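Local atomic coordinates of FOKI restriction endonuclease (Planomicrobium okeanokoites, PDB entry 2FOK), a protein that acts as a type IIS restriction endonuclease, recognising DNA through one part of the chain and cutting it with a separate metal-dependent cleavage domain. Residues Ile40-Pro43 with Thr44-Glu48; Phe337-Val340 with Ile341-Glu345. One frame throughout, in Å; residues are numbered along the deposited sequence.

Interaction 1 of 2, residues Ile40-Pro43 with Thr44-Glu48; sequences IKIP and TLVKE
With its first torsion at -72°, Thr44 sets OG1 beside its own backbone N and turns the hydroxyl back along the helix toward the carbonyl of Ile40. Thr44 OG1 donates to Ile40 O at 2.8 Å, arriving almost in line with the C=O bond. The amide of the same residue adds little: Thr44 N makes weak bonds, divided between the carbonyls of Ile40 and Lys41, so the hydroxyl is the firmer link to Ile40. Pro43, which has no N-H to give, kinks the helix just before this point. Regular pairing resumes with Leu45, whose N lies 2.8 Å from Lys41 O in a nearly straight bond (172°). The Leu45 side chain also stays close to that acceptor, with CG 3.4 Å from Lys41 O, and runs alongside the lysine so that Leu45 CD1 comes within 4.1 Å of Lys41 CD. Lys41 NZ, beyond this apolar part, forms a salt bridge with Glu36. The last bond is more bent: Val46 N reaches Ile42 O at 2.8 Å. Beside it, Ile42 CG2 and Val46 CB approach to 4.0 Å, and both side chains continue onto helix 49-60. Val46 then leaves helical geometry, and the arrangement is that of a proline-kinked C-terminal helix turn, here ending helix 32-45 in the first recognition subdomain, a family of the helix-turn-helix clan.

Interaction 2 of 2, residues Phe337-Val340 with Ile341-Glu345; sequences FDEV and IETIE
Val340 is the N-cap of helix 341-352 in the D3 domain, a member of the helix-turn-helix clan, and its carbonyl receives two amides from the first turn, those of Thr343 and Ile344. Thr343 N lies 2.9 Å from Val340 O and sits above the carbonyl plane, 43° out of it. Ile344 N is farther, 3.3 Å from Val340 O, but its N-H points at the oxygen with little bend, at 166°. One acceptor thus serves both amides as the extended loop passes into the helix. The side chain of Glu339, on the loop side of the cap, leans over the same turn. Its aliphatic part does the touching: Glu339 CG meets the methyl Thr343 CG2 at 3.6 Å, the two side chains crossing at a slant. The carboxylate is directed to other parts of the chain, with OE1 hydrogen-bonded to Tyr305 and OE2 in a salt bridge with Lys387, so this buried acid is held by both a hydroxyl and a positive charge. Thr343 OG1 bonds to Ser395 at helix 389-398, leaving its methyl toward Glu339. Ile344, with CG1 beside its own backbone N (chi1 -59°), turns back to the loop. There Ile344 CG1 packs 3.8 Å from Glu339 CB, while Ile344 CD1 touches the same CB at 3.9 Å.

In the fold
From the N terminus, the chain first meets interaction 1, where helix 32-45 ends and a short turn leads into helix 49-60, within the first recognition subdomain. The chain then passes through the second recognition subdomain before the loop holding residues 337-340 joins helix 325-334 to helix 341-352, whose first turn is residues 341-345, in the D3 domain. Each contact is local, between adjoining segments, so neither closes a long loop, and being in series they neither nest nor cross. The centres of interactions 1 and 2 lie about 52 Å apart, and the two do not touch. Interaction 1 marks a helix end and interaction 2 a helix start; the latter also faces helix 389-398 of the cleavage domain.

Interaction 1 of 2, residues Ile40-Pro43 with Thr44-Glu48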
ATOM      1  N   ILE A  40       1.986 -39.184   1.129  1.00 38.06           N
ATOM      2  CA  ILE A  40       1.628 -39.359  -0.269  1.00 36.32           C
ATOM      3  C   ILE A  40       2.073 -38.256  -1.217  1.00 39.91           C
ATOM      4  O   ILE A  40       2.719 -38.527  -2.231  1.00 42.69           O
ATOM      5  CB  ILE A  40       0.110 -39.536  -0.398  1.00 32.98           C
ATOM      6  CG1 ILE A  40      -0.292 -40.911   0.153  1.00 31.87           C
ATOM      7  CG2 ILE A  40      -0.315 -39.376  -1.849  1.00 32.93           C
ATOM      8  CD1 ILE A  40      -1.624 -40.925   0.882  1.00 34.42           C
ATOM      9  N   LYS A  41       1.720 -37.016  -0.891  1.00 38.49           N
ATOM     10  CA  LYS A  41       2.058 -35.863  -1.721  1.00 36.58           C
ATOM     11  C   LYS A  41       3.540 -35.589  -1.888  1.00 36.14           C
ATOM     12  O   LYS A  41       4.011 -35.349  -2.998  1.00 35.87           O
ATOM     13  CB  LYS A  41       1.406 -34.605  -1.154  1.00 37.63           C
ATOM     14  CG  LYS A  41      -0.092 -34.579  -1.293  1.00 36.05           C
ATOM     15  CD  LYS A  41      -0.511 -34.117  -2.675  1.00 37.95           C
ATOM     16  CE  LYS A  41      -2.024 -34.062  -2.769  1.00 35.50           C
ATOM     17  NZ  LYS A  41      -2.593 -33.864  -1.408  1.00 32.45           N
ATOM     18  N   ILE A  42       4.267 -35.603  -0.775  1.00 38.65           N
ATOM     19  CA  ILE A  42       5.699 -35.316  -0.778  1.00 38.13           C
ATOM     20  C   ILE A  42       6.548 -36.375  -1.482  1.00 38.86           C
ATOM     21  O   ILE A  42       7.306 -36.056  -2.396  1.00 39.22           O
ATOM     22  CB  ILE A  42       6.207 -35.084   0.677  1.00 36.20           C
ATOM     23  CG1 ILE A  42       5.715 -33.719   1.171  1.00 33.00           C
ATOM     24  CG2 ILE A  42       7.726 -35.131   0.732  1.00 34.78           C
ATOM     25  CD1 ILE A  42       6.253 -33.313   2.518  1.00 27.18           C
ATOM     26  N   PRO A  43       6.425 -37.650  -1.081  1.00 39.05           N
ATOM     27  CA  PRO A  43       7.241 -38.658  -1.761  1.00 38.74           C
ATOM     28  C   PRO A  43       6.914 -38.731  -3.254  1.00 41.28           C
ATOM     29  O   PRO A  43       7.704 -39.237  -4.051  1.00 43.65           O
ATOM     30  CB  PRO A  43       6.906 -39.961  -1.028  1.00 37.83           C
ATOM     31  CG  PRO A  43       5.618 -39.705  -0.327  1.00 38.05           C
ATOM     32  CD  PRO A  43       5.561 -38.235  -0.040  1.00 38.36           C
ATOM     33  N   THR A  44       5.751 -38.204  -3.624  1.00 39.63           N
ATOM     34  CA  THR A  44       5.300 -38.208  -5.011  1.00 38.01           C
ATOM     35  C   THR A  44       5.753 -37.004  -5.836  1.00 38.42           C
ATOM     36  O   THR A  44       6.380 -37.163  -6.883  1.00 43.57           O
ATOM     37  CB  THR A  44       3.773 -38.272  -5.082  1.00 32.68           C
ATOM     38  OG1 THR A  44       3.347 -39.580  -4.706  1.00 39.18           O
ATOM     39  CG2 THR A  44       3.288 -37.977  -6.483  1.00 31.91           C
ATOM     40  N   LEU A  45       5.429 -35.803  -5.372  1.00 36.86           N
ATOM     41  CA  LEU A  45       5.789 -34.596  -6.104  1.00 35.46           C
ATOM     42  C   LEU A  45       7.185 -34.073  -5.804  1.00 34.86           C
ATOM     43  O   LEU A  45       7.701 -33.228  -6.534  1.00 30.43           O
ATOM     44  CB  LEU A  45       4.759 -33.506  -5.831  1.00 37.06           C
ATOM     45  CG  LEU A  45       3.315 -33.985  -5.994  1.00 33.17           C
ATOM     46  CD1 LEU A  45       2.378 -32.981  -5.354  1.00 28.50           C
ATOM     47  CD2 LEU A  45       3.002 -34.179  -7.483  1.00 26.50           C
ATOM     48  N   VAL A  46       7.794 -34.573  -4.733  1.00 35.88           N
ATOM     49  CA  VAL A  46       9.138 -34.139  -4.357  1.00 34.79           C
ATOM     50  C   VAL A  46      10.137 -35.191  -4.836  1.00 37.51           C
ATOM     51  O   VAL A  46      10.381 -36.187  -4.162  1.00 35.80           O
ATOM     52  CB  VAL A  46       9.262 -33.940  -2.810  1.00 31.87           C
ATOM     53  CG1 VAL A  46      10.729 -33.855  -2.403  1.00 28.12           C
ATOM     54  CG2 VAL A  46       8.529 -32.670  -2.385  1.00 17.59           C
ATOM     55  N   LYS A  47      10.708 -34.957  -6.012  1.00 41.26           N
ATOM     56  CA  LYS A  47      11.663 -35.884  -6.614  1.00 42.80           C
ATOM     57  C   LYS A  47      13.033 -35.946  -5.938  1.00 42.43           C
ATOM     58  O   LYS A  47      13.401 -36.996  -5.408  1.00 41.07           O
ATOM     59  CB  LYS A  47      11.822 -35.555  -8.098  1.00 43.93           C
ATOM     60  CG  LYS A  47      10.497 -35.237  -8.791  1.00 42.11           C
ATOM     61  CD  LYS A  47       9.406 -36.229  -8.394  1.00 42.50           C
ATOM     62  CE  LYS A  47       8.757 -36.829  -9.618  1.00 38.56           C
ATOM     63  NZ  LYS A  47       8.598 -35.799 -10.680  1.00 44.14           N
ATOM     64  N   GLU A  48      13.787 -34.845  -5.960  1.00 42.50           N
ATOM     65  CA  GLU A  48      15.110 -34.819  -5.323  1.00 42.53           C
ATOM     66  C   GLU A  48      15.041 -35.542  -3.977  1.00 43.55           C
ATOM     67  O   GLU A  48      14.569 -34.988  -2.985  1.00 42.06           O
ATOM     68  CB  GLU A  48      15.583 -33.380  -5.102  1.00 46.00           C
ATOM     69  CG  GLU A  48      14.781 -32.305  -5.840  1.00 50.06           C
ATOM     70  CD  GLU A  48      15.246 -30.894  -5.494  1.00 53.03           C
ATOM     71  OE1 GLU A  48      16.306 -30.770  -4.836  1.00 51.48           O
ATOM     72  OE2 GLU A  48      14.557 -29.915  -5.874  1.00 48.67           O
TER

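Interaction 2 of 2, residues Phe337-Val340 with Ile341-Glu345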
ATOM      1  N   PHE A 337      15.959   6.769  20.779  1.00 39.33           N
ATOM      2  CA  PHE A 337      15.322   7.068  19.502  1.00 37.31           C
ATOM      3  C   PHE A 337      14.941   8.541  19.450  1.00 36.81           C
ATOM      4  O   PHE A 337      13.858   8.930  19.873  1.00 37.51           O
ATOM      5  CB  PHE A 337      14.081   6.198  19.308  1.00 38.89           C
ATOM      6  CG  PHE A 337      14.353   4.897  18.585  1.00 41.54           C
ATOM      7  CD1 PHE A 337      14.978   3.840  19.239  1.00 40.84           C
ATOM      8  CD2 PHE A 337      13.983   4.732  17.250  1.00 40.28           C
ATOM      9  CE1 PHE A 337      15.232   2.638  18.575  1.00 39.36           C
ATOM     10  CE2 PHE A 337      14.233   3.536  16.580  1.00 38.82           C
ATOM     11  CZ  PHE A 337      14.860   2.487  17.247  1.00 38.51           C
ATOM     12  N   ASP A 338      15.857   9.351  18.934  1.00 38.11           N
ATOM     13  CA  ASP A 338      15.668  10.791  18.800  1.00 37.47           C
ATOM     14  C   ASP A 338      14.735  11.139  17.647  1.00 35.89           C
ATOM     15  O   ASP A 338      15.173  11.306  16.504  1.00 31.27           O
ATOM     16  CB  ASP A 338      17.016  11.462  18.570  1.00 39.31           C
ATOM     17  CG  ASP A 338      17.282  12.567  19.554  1.00 42.72           C
ATOM     18  OD1 ASP A 338      16.399  13.436  19.718  1.00 44.50           O
ATOM     19  OD2 ASP A 338      18.372  12.563  20.166  1.00 48.22           O
ATOM     20  N   GLU A 339      13.449  11.266  17.951  1.00 36.11           N
ATOM     21  CA  GLU A 339      12.458  11.577  16.931  1.00 33.51           C
ATOM     22  C   GLU A 339      11.849  12.964  17.084  1.00 32.76           C
ATOM     23  O   GLU A 339      11.882  13.557  18.158  1.00 33.88           O
ATOM     24  CB  GLU A 339      11.349  10.520  16.955  1.00 35.08           C
ATOM     25  CG  GLU A 339      11.237   9.702  15.683  1.00 39.72           C
ATOM     26  CD  GLU A 339      12.589   9.338  15.111  1.00 40.74           C
ATOM     27  OE1 GLU A 339      13.153   8.295  15.520  1.00 42.12           O
ATOM     28  OE2 GLU A 339      13.087  10.097  14.253  1.00 41.84           O
ATOM     29  N   VAL A 340      11.293  13.472  15.989  1.00 35.17           N
ATOM     30  CA  VAL A 340      10.648  14.781  15.963  1.00 32.65           C
ATOM     31  C   VAL A 340       9.149  14.552  16.146  1.00 33.22           C
ATOM     32  O   VAL A 340       8.609  13.567  15.647  1.00 34.14           O
ATOM     33  CB  VAL A 340      10.914  15.487  14.616  1.00 35.73           C
ATOM     34  CG1 VAL A 340       9.853  16.531  14.348  1.00 35.45           C
ATOM     35  CG2 VAL A 340      12.302  16.112  14.627  1.00 28.53           C
ATOM     36  N   ILE A 341       8.482  15.457  16.854  1.00 32.16           N
ATOM     37  CA  ILE A 341       7.046  15.319  17.129  1.00 32.27           C
ATOM     38  C   ILE A 341       6.148  14.883  15.961  1.00 30.09           C
ATOM     39  O   ILE A 341       5.226  14.088  16.161  1.00 32.28           O
ATOM     40  CB  ILE A 341       6.442  16.639  17.724  1.00 34.01           C
ATOM     41  CG1 ILE A 341       7.113  16.989  19.060  1.00 36.08           C
ATOM     42  CG2 ILE A 341       4.948  16.486  17.933  1.00 34.06           C
ATOM     43  CD1 ILE A 341       6.766  16.056  20.208  1.00 35.57           C
ATOM     44  N   GLU A 342       6.391  15.391  14.755  1.00 26.42           N
ATOM     45  CA  GLU A 342       5.534  15.021  13.627  1.00 26.93           C
ATOM     46  C   GLU A 342       5.818  13.654  13.002  1.00 22.58           C
ATOM     47  O   GLU A 342       5.004  13.139  12.241  1.00 25.29           O
ATOM     48  CB  GLU A 342       5.555  16.105  12.545  1.00 26.12           C
ATOM     49  CG  GLU A 342       6.843  16.874  12.462  1.00 33.41           C
ATOM     50  CD  GLU A 342       6.856  18.065  13.380  1.00 27.82           C
ATOM     51  OE1 GLU A 342       6.009  18.967  13.216  1.00 30.62           O
ATOM     52  OE2 GLU A 342       7.717  18.095  14.273  1.00 31.29           O
ATOM     53  N   THR A 343       6.967  13.071  13.311  1.00 24.73           N
ATOM     54  CA  THR A 343       7.280  11.743  12.805  1.00 24.55           C
ATOM     55  C   THR A 343       6.496  10.800  13.711  1.00 24.30           C
ATOM     56  O   THR A 343       5.896   9.830  13.249  1.00 27.03           O
ATOM     57  CB  THR A 343       8.783  11.409  12.927  1.00 25.25           C
ATOM     58  OG1 THR A 343       9.506  12.006  11.841  1.00 23.53           O
ATOM     59  CG2 THR A 343       8.991   9.903  12.877  1.00 27.57           C
ATOM     60  N   ILE A 344       6.502  11.112  15.006  1.00 23.52           N
ATOM     61  CA  ILE A 344       5.788  10.331  16.009  1.00 25.70           C
ATOM     62  C   ILE A 344       4.280  10.414  15.766  1.00 24.77           C
ATOM     63  O   ILE A 344       3.561   9.431  15.955  1.00 29.91           O
ATOM     64  CB  ILE A 344       6.116  10.822  17.451  1.00 23.59           C
ATOM     65  CG1 ILE A 344       7.619  10.705  17.705  1.00 23.10           C
ATOM     66  CG2 ILE A 344       5.346  10.003  18.481  1.00 22.59           C
ATOM     67  CD1 ILE A 344       8.094  11.390  18.963  1.00 23.67           C
ATOM     68  N   GLU A 345       3.809  11.581  15.336  1.00 22.54           N
ATOM     69  CA  GLU A 345       2.386  11.783  15.045  1.00 23.63           C
ATOM     70  C   GLU A 345       1.961  10.956  13.826  1.00 21.94           C
ATOM     71  O   GLU A 345       0.865  10.403  13.798  1.00 24.13           O
ATOM     72  CB  GLU A 345       2.092  13.267  14.760  1.00 24.04           C
ATOM     73  CG  GLU A 345       2.225  14.194  15.953  1.00 34.10           C
ATOM     74  CD  GLU A 345       1.955  15.663  15.609  1.00 38.09           C
ATOM     75  OE1 GLU A 345       2.299  16.100  14.490  1.00 39.53           O
ATOM     76  OE2 GLU A 345       1.402  16.384  16.464  1.00 39.58           O
TER